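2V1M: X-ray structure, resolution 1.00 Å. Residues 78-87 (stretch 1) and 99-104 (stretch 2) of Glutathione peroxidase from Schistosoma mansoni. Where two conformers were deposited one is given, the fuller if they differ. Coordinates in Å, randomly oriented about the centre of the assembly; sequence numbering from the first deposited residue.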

ATOM      1  N   GLN A  78      -0.328 -12.549  11.150  1.00  3.80           N
ATOM      2  CA  GLN A  78       1.040 -12.300  10.709  1.00  3.77           C
ATOM      3  C   GLN A  78       1.540 -10.869  10.893  1.00  3.58           C
ATOM      4  O   GLN A  78       2.700 -10.577  10.560  1.00  3.61           O
ATOM      5  N   GLU A  79       0.725  -9.999  11.508  1.00  3.61           N
ATOM      6  CA  GLU A  79       1.168  -8.668  11.919  1.00  3.69           C
ATOM      7  C   GLU A  79       0.733  -8.416  13.364  1.00  3.74           C
ATOM      8  O   GLU A  79      -0.033  -7.519  13.656  1.00  3.95           O
ATOM      9  N   PRO A  80       1.239  -9.246  14.314  1.00  3.88           N
ATOM     10  CA  PRO A  80       0.771  -9.119  15.703  1.00  4.74           C
ATOM     11  C   PRO A  80       1.343  -7.934  16.458  1.00  4.31           C
ATOM     12  O   PRO A  80       0.766  -7.549  17.499  1.00  5.32           O
ATOM     13  N   TRP A  81       2.483  -7.387  16.024  1.00  4.09           N
ATOM     14  CA  TRP A  81       3.171  -6.366  16.807  1.00  4.70           C
ATOM     15  C   TRP A  81       2.452  -5.017  16.713  1.00  4.67           C
ATOM     16  O   TRP A  81       1.656  -4.756  15.805  1.00  5.35           O
ATOM     17  N   ALA A  82       2.774  -4.145  17.666  1.00  5.30           N
ATOM     18  CA  ALA A  82       2.291  -2.774  17.612  1.00  5.84           C
ATOM     19  C   ALA A  82       3.192  -1.938  16.696  1.00  4.46           C
ATOM     20  O   ALA A  82       4.292  -2.356  16.273  1.00  4.12           O
ATOM     21  N   GLU A  83       2.749  -0.711  16.446  1.00  4.21           N
ATOM     22  CA  GLU A  83       3.364   0.147  15.431  1.00  3.88           C
ATOM     23  C   GLU A  83       4.840   0.396  15.700  1.00  3.93           C
ATOM     24  O   GLU A  83       5.632   0.378  14.762  1.00  4.06           O
ATOM     25  N   ALA A  84       5.233   0.698  16.945  1.00  4.37           N
ATOM     26  CA  ALA A  84       6.661   1.047  17.166  1.00  5.06           C
ATOM     27  C   ALA A  84       7.546  -0.132  16.773  1.00  4.24           C
ATOM     28  O   ALA A  84       8.630   0.072  16.197  1.00  4.41           O
ATOM     29  N   GLU A  85       7.131  -1.340  17.112  1.00  4.40           N
ATOM     30  CA  GLU A  85       7.916  -2.516  16.809  1.00  4.43           C
ATOM     31  C   GLU A  85       7.919  -2.819  15.313  1.00  3.93           C
ATOM     32  O   GLU A  85       8.963  -3.218  14.766  1.00  4.63           O
ATOM     33  N   ILE A  86       6.775  -2.674  14.646  1.00  3.56           N
ATOM     34  CA  ILE A  86       6.750  -2.816  13.180  1.00  3.83           C
ATOM     35  C   ILE A  86       7.742  -1.822  12.540  1.00  3.49           C
ATOM     36  O   ILE A  86       8.550  -2.162  11.646  1.00  3.78           O
ATOM     37  N   LYS A  87       7.664  -0.568  12.961  1.00  3.80           N
ATOM     38  CA  LYS A  87       8.521   0.473  12.393  1.00  3.67           C
ATOM     39  C   LYS A  87       9.990   0.117  12.582  1.00  3.77           C
ATOM     40  O   LYS A  87      10.798   0.223  11.649  1.00  4.03           O
ATOM     41  N   ASP A  99       6.431   5.358   2.772  1.00  3.19           N
ATOM     42  CA  ASP A  99       5.547   5.775   3.849  1.00  3.00           C
ATOM     43  C   ASP A  99       4.884   4.570   4.505  1.00  2.75           C
ATOM     44  O   ASP A  99       4.197   3.783   3.856  1.00  3.53           O
ATOM     45  N   MET A 100       5.046   4.484   5.826  1.00  3.00           N
ATOM     46  CA  MET A 100       4.465   3.463   6.686  1.00  2.91           C
ATOM     47  C   MET A 100       3.311   4.033   7.482  1.00  3.02           C
ATOM     48  O   MET A 100       3.366   5.173   7.983  1.00  3.40           O
ATOM     49  N   PHE A 101       2.279   3.200   7.641  1.00  2.68           N
ATOM     50  CA  PHE A 101       1.053   3.594   8.353  1.00  2.88           C
ATOM     51  C   PHE A 101       0.788   2.747   9.575  1.00  2.93           C
ATOM     52  O   PHE A 101       1.396   1.703   9.796  1.00  2.96           O
ATOM     53  N   SER A 102      -0.139   3.221  10.415  1.00  3.04           N
ATOM     54  CA  SER A 102      -0.641   2.412  11.494  1.00  3.11           C
ATOM     55  C   SER A 102      -1.525   1.266  10.973  1.00  3.20           C
ATOM     56  O   SER A 102      -2.075   1.284   9.861  1.00  3.19           O
ATOM     57  N   LYS A 103      -1.642   0.256  11.829  1.00  3.34           N
ATOM     58  CA  LYS A 103      -2.363  -0.976  11.482  0.50  3.29           C
ATOM     59  C   LYS A 103      -3.853  -0.686  11.279  1.00  3.38           C
ATOM     60  O   LYS A 103      -4.488   0.100  12.021  1.00  4.52           O
ATOM     61  N   ILE A 104      -4.416  -1.330  10.250  1.00  3.21           N
ATOM     62  CA  ILE A 104      -5.814  -1.225   9.880  1.00  3.64           C
ATOM     63  C   ILE A 104      -6.352  -2.602   9.535  1.00  3.35           C
ATOM     64  O   ILE A 104      -5.611  -3.602   9.409  1.00  4.31           O
TER

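Packing of residues 78-87 against 99-104 in glutathione peroxidase from Schistosoma mansoni. The two stretches bury 321 Å² between them, and most of the contact is carried by Lys-103 and Glu-83, with Met-100 adding an apolar patch. Lys-103 covers the most surface. Its CA-to-CB bond points toward stretch 1, and the chain runs out with chi1 and chi2 both t, turns at chi3 (m) and finishes with chi4 t. This path carries the ammonium group into the loop that precedes the helix, where backbone carbonyls await it: NZ of Lys-103 donates hydrogen bonds to O of Glu-79 (2.7 Å) and to O of Trp-81 (2.8 Å). O of Pro-80 lies farther off, 3.6 Å from NZ of Lys-103. The lysine thus ties together two backbone carbonyls of the segment before the helix. Its CE also packs: CE of Lys-103 lies 4.0 Å from CG of Glu-79 and 4.3 Å from CD1 of Ile-86. Two conformers of Lys-103 were deposited, and this description applies to the one given.

Glu-83, the first residue of the helix, lies where the backbones run close, its CA 6.1 Å from CA of Ser-102. Its CA-to-CB bond points toward stretch 2 and the side chain folds through chi1 m and chi2 p, bringing its carboxylate to the backbone there. OE2 of Glu-83 accepts a hydrogen bond from N of Lys-103 at 2.9 Å, nearly straight with an N-H...O angle of 164°. OE2 of Glu-83 also lies 3.5 Å from CB of Ser-102 and 3.4 Å from CB of Lys-103. Water 1 reinforces the link, donating to OE2 of Glu-83 (2.7 Å) and to O of Lys-103 (2.8 Å), so that one carboxylate oxygen engages the amide directly and the carbonyl of the same residue through water.

Farther along the helix, Ile-86 (chi1 m, chi2 t) faces Met-100 of the strand (m, m, m), each with its CA-to-CB bond toward the other stretch. CG2 of Ile-86 meets CE of Met-100 at 4.2 Å, a loose apolar contact between two buried side chains. The CA-to-CB bond of Glu-79 (t, p) also points toward stretch 2, but its OE1 is hydrogen-bonded elsewhere in the structure. That of Ser-102 points sideways, with chi1 m, and its OG likewise finds its partner elsewhere. The CA-to-CB bonds of Phe-101 and Ile-104 point away from stretch 1. Trp-81 starts sideways and its indole leads away, so its contribution to the polar contact is its backbone carbonyl.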

ATOM      1  CB  GLN A  78       1.227 -12.809   9.278  1.00  3.53           C
ATOM      2  CG  GLN A  78       1.115 -14.309   9.241  1.00  4.00           C
ATOM      3  CD  GLN A  78       1.181 -14.907   7.829  1.00  3.74           C
ATOM      4  OE1 GLN A  78       1.189 -14.215   6.813  1.00  3.87           O
ATOM      5  NE2 GLN A  78       1.225 -16.232   7.760  1.00  4.75           N
ATOM      6  CB  GLU A  79       0.614  -7.596  10.975  1.00  3.86           C
ATOM      7  CG  GLU A  79       1.238  -6.199  11.178  1.00  3.89           C
ATOM      8  CD  GLU A  79       2.617  -6.094  10.555  1.00  3.26           C
ATOM      9  OE1 GLU A  79       3.533  -6.854  10.981  1.00  3.64           O
ATOM     10  OE2 GLU A  79       2.797  -5.281   9.608  1.00  3.50           O
ATOM     11  CB  PRO A  80       1.221 -10.450  16.344  1.00  5.55           C
ATOM     12  CG  PRO A  80       2.505 -10.760  15.558  1.00  5.28           C
ATOM     13  CD  PRO A  80       2.139 -10.399  14.137  1.00  4.21           C
ATOM     14  CB  TRP A  81       4.613  -6.197  16.319  1.00  4.86           C
ATOM     15  CG  TRP A  81       5.422  -7.465  16.287  1.00  4.91           C
ATOM     16  CD1 TRP A  81       5.281  -8.575  17.096  1.00  6.31           C
ATOM     17  CD2 TRP A  81       6.496  -7.761  15.393  1.00  4.68           C
ATOM     18  NE1 TRP A  81       6.200  -9.550  16.739  1.00  7.34           N
ATOM     19  CE2 TRP A  81       6.959  -9.070  15.699  1.00  6.01           C
ATOM     20  CE3 TRP A  81       7.101  -7.059  14.345  1.00  4.92           C
ATOM     21  CZ2 TRP A  81       7.997  -9.679  14.976  1.00  7.67           C
ATOM     22  CZ3 TRP A  81       8.124  -7.664  13.627  1.00  6.06           C
ATOM     23  CH2 TRP A  81       8.568  -8.958  13.949  1.00  7.80           C
ATOM     24  CB  ALA A  82       2.193  -2.160  19.031  1.00  8.45           C
ATOM     25  CB  GLU A  83       2.616   1.484  15.338  1.00  4.20           C
ATOM     26  CG  GLU A  83       1.296   1.394  14.571  1.00  4.58           C
ATOM     27  CD  GLU A  83       0.116   0.731  15.266  1.00  4.18           C
ATOM     28  OE1 GLU A  83       0.167   0.408  16.495  1.00  5.11           O
ATOM     29  OE2 GLU A  83      -0.936   0.535  14.586  1.00  4.97           O
ATOM     30  CB  ALA A  84       6.898   1.477  18.588  1.00  5.92           C
ATOM     31  CB  GLU A  85       7.399  -3.695  17.610  1.00  5.21           C
ATOM     32  CG  GLU A  85       8.169  -4.981  17.377  1.00  8.32           C
ATOM     33  CD  GLU A  85       7.772  -6.129  18.327  0.80  8.12           C
ATOM     34  OE1 GLU A  85       6.854  -5.977  19.157  0.80 10.42           O
ATOM     35  OE2 GLU A  85       8.392  -7.215  18.195  0.80 11.12           O
ATOM     36  CB  ILE A  86       5.332  -2.587  12.640  1.00  3.53           C
ATOM     37  CG1 ILE A  86       4.378  -3.697  13.134  1.00  3.85           C
ATOM     38  CG2 ILE A  86       5.359  -2.550  11.098  1.00  4.12           C
ATOM     39  CD1 ILE A  86       2.922  -3.361  12.916  1.00  4.26           C
ATOM     40  CB  LYS A  87       8.220   1.814  13.048  1.00  3.92           C
ATOM     41  CG  LYS A  87       9.061   2.969  12.451  1.00  4.99           C
ATOM     42  CD  LYS A  87       8.881   4.270  13.219  1.00  5.93           C
ATOM     43  CE  LYS A  87       9.694   5.396  12.607  1.00  8.68           C
ATOM     44  NZ  LYS A  87       9.598   6.647  13.387  0.50  7.20           N
ATOM     45  CB  ASP A  99       4.532   6.776   3.309  1.00  3.64           C
ATOM     46  CG  ASP A  99       5.174   8.101   2.927  1.00  4.47           C
ATOM     47  OD1 ASP A  99       6.250   8.434   3.462  1.00  6.39           O
ATOM     48  OD2 ASP A  99       4.558   8.817   2.108  1.00  6.05           O
ATOM     49  CB  MET A 100       5.522   2.950   7.681  1.00  2.94           C
ATOM     50  CG  MET A 100       6.724   2.211   7.052  1.00  3.02           C
ATOM     51  SD  MET A 100       6.303   0.660   6.224  1.00  3.40           S
ATOM     52  CE  MET A 100       5.491  -0.255   7.531  1.00  4.88           C
ATOM     53  CB  PHE A 101      -0.128   3.628   7.364  1.00  3.16           C
ATOM     54  CG  PHE A 101       0.078   4.711   6.314  1.00  2.99           C
ATOM     55  CD1 PHE A 101      -0.389   6.002   6.546  1.00  3.53           C
ATOM     56  CD2 PHE A 101       0.870   4.469   5.174  1.00  3.56           C
ATOM     57  CE1 PHE A 101      -0.138   7.044   5.630  1.00  4.22           C
ATOM     58  CE2 PHE A 101       1.141   5.487   4.287  1.00  3.40           C
ATOM     59  CZ  PHE A 101       0.659   6.788   4.521  1.00  4.03           C
ATOM     60  CB  SER A 102      -1.432   3.283  12.495  1.00  3.47           C
ATOM     61  OG  SER A 102      -0.574   4.099  13.276  1.00  5.06           O
ATOM     62  CB  LYS A 103      -2.079  -2.011  12.575  0.50  3.42           C
ATOM     63  CG  LYS A 103      -2.605  -3.421  12.305  0.50  2.99           C
ATOM     64  CD  LYS A 103      -2.503  -4.317  13.529  0.50  3.27           C
ATOM     65  CE  LYS A 103      -1.056  -4.476  13.995  0.50  4.14           C
ATOM     66  NZ  LYS A 103      -0.963  -5.454  15.118  0.50  4.05           N
ATOM     67  CB  ILE A 104      -6.005  -0.293   8.673  1.00  3.87           C
ATOM     68  CG1 ILE A 104      -5.238  -0.804   7.447  1.00  4.73           C
ATOM     69  CG2 ILE A 104      -5.642   1.168   9.059  1.00  6.66           C
ATOM     70  CD1 ILE A 104      -5.679  -0.162   6.118  1.00  5.37           C
TER
HETATM   71  O   HOH W   1      -3.612   0.856  14.582  1.00 10.29           O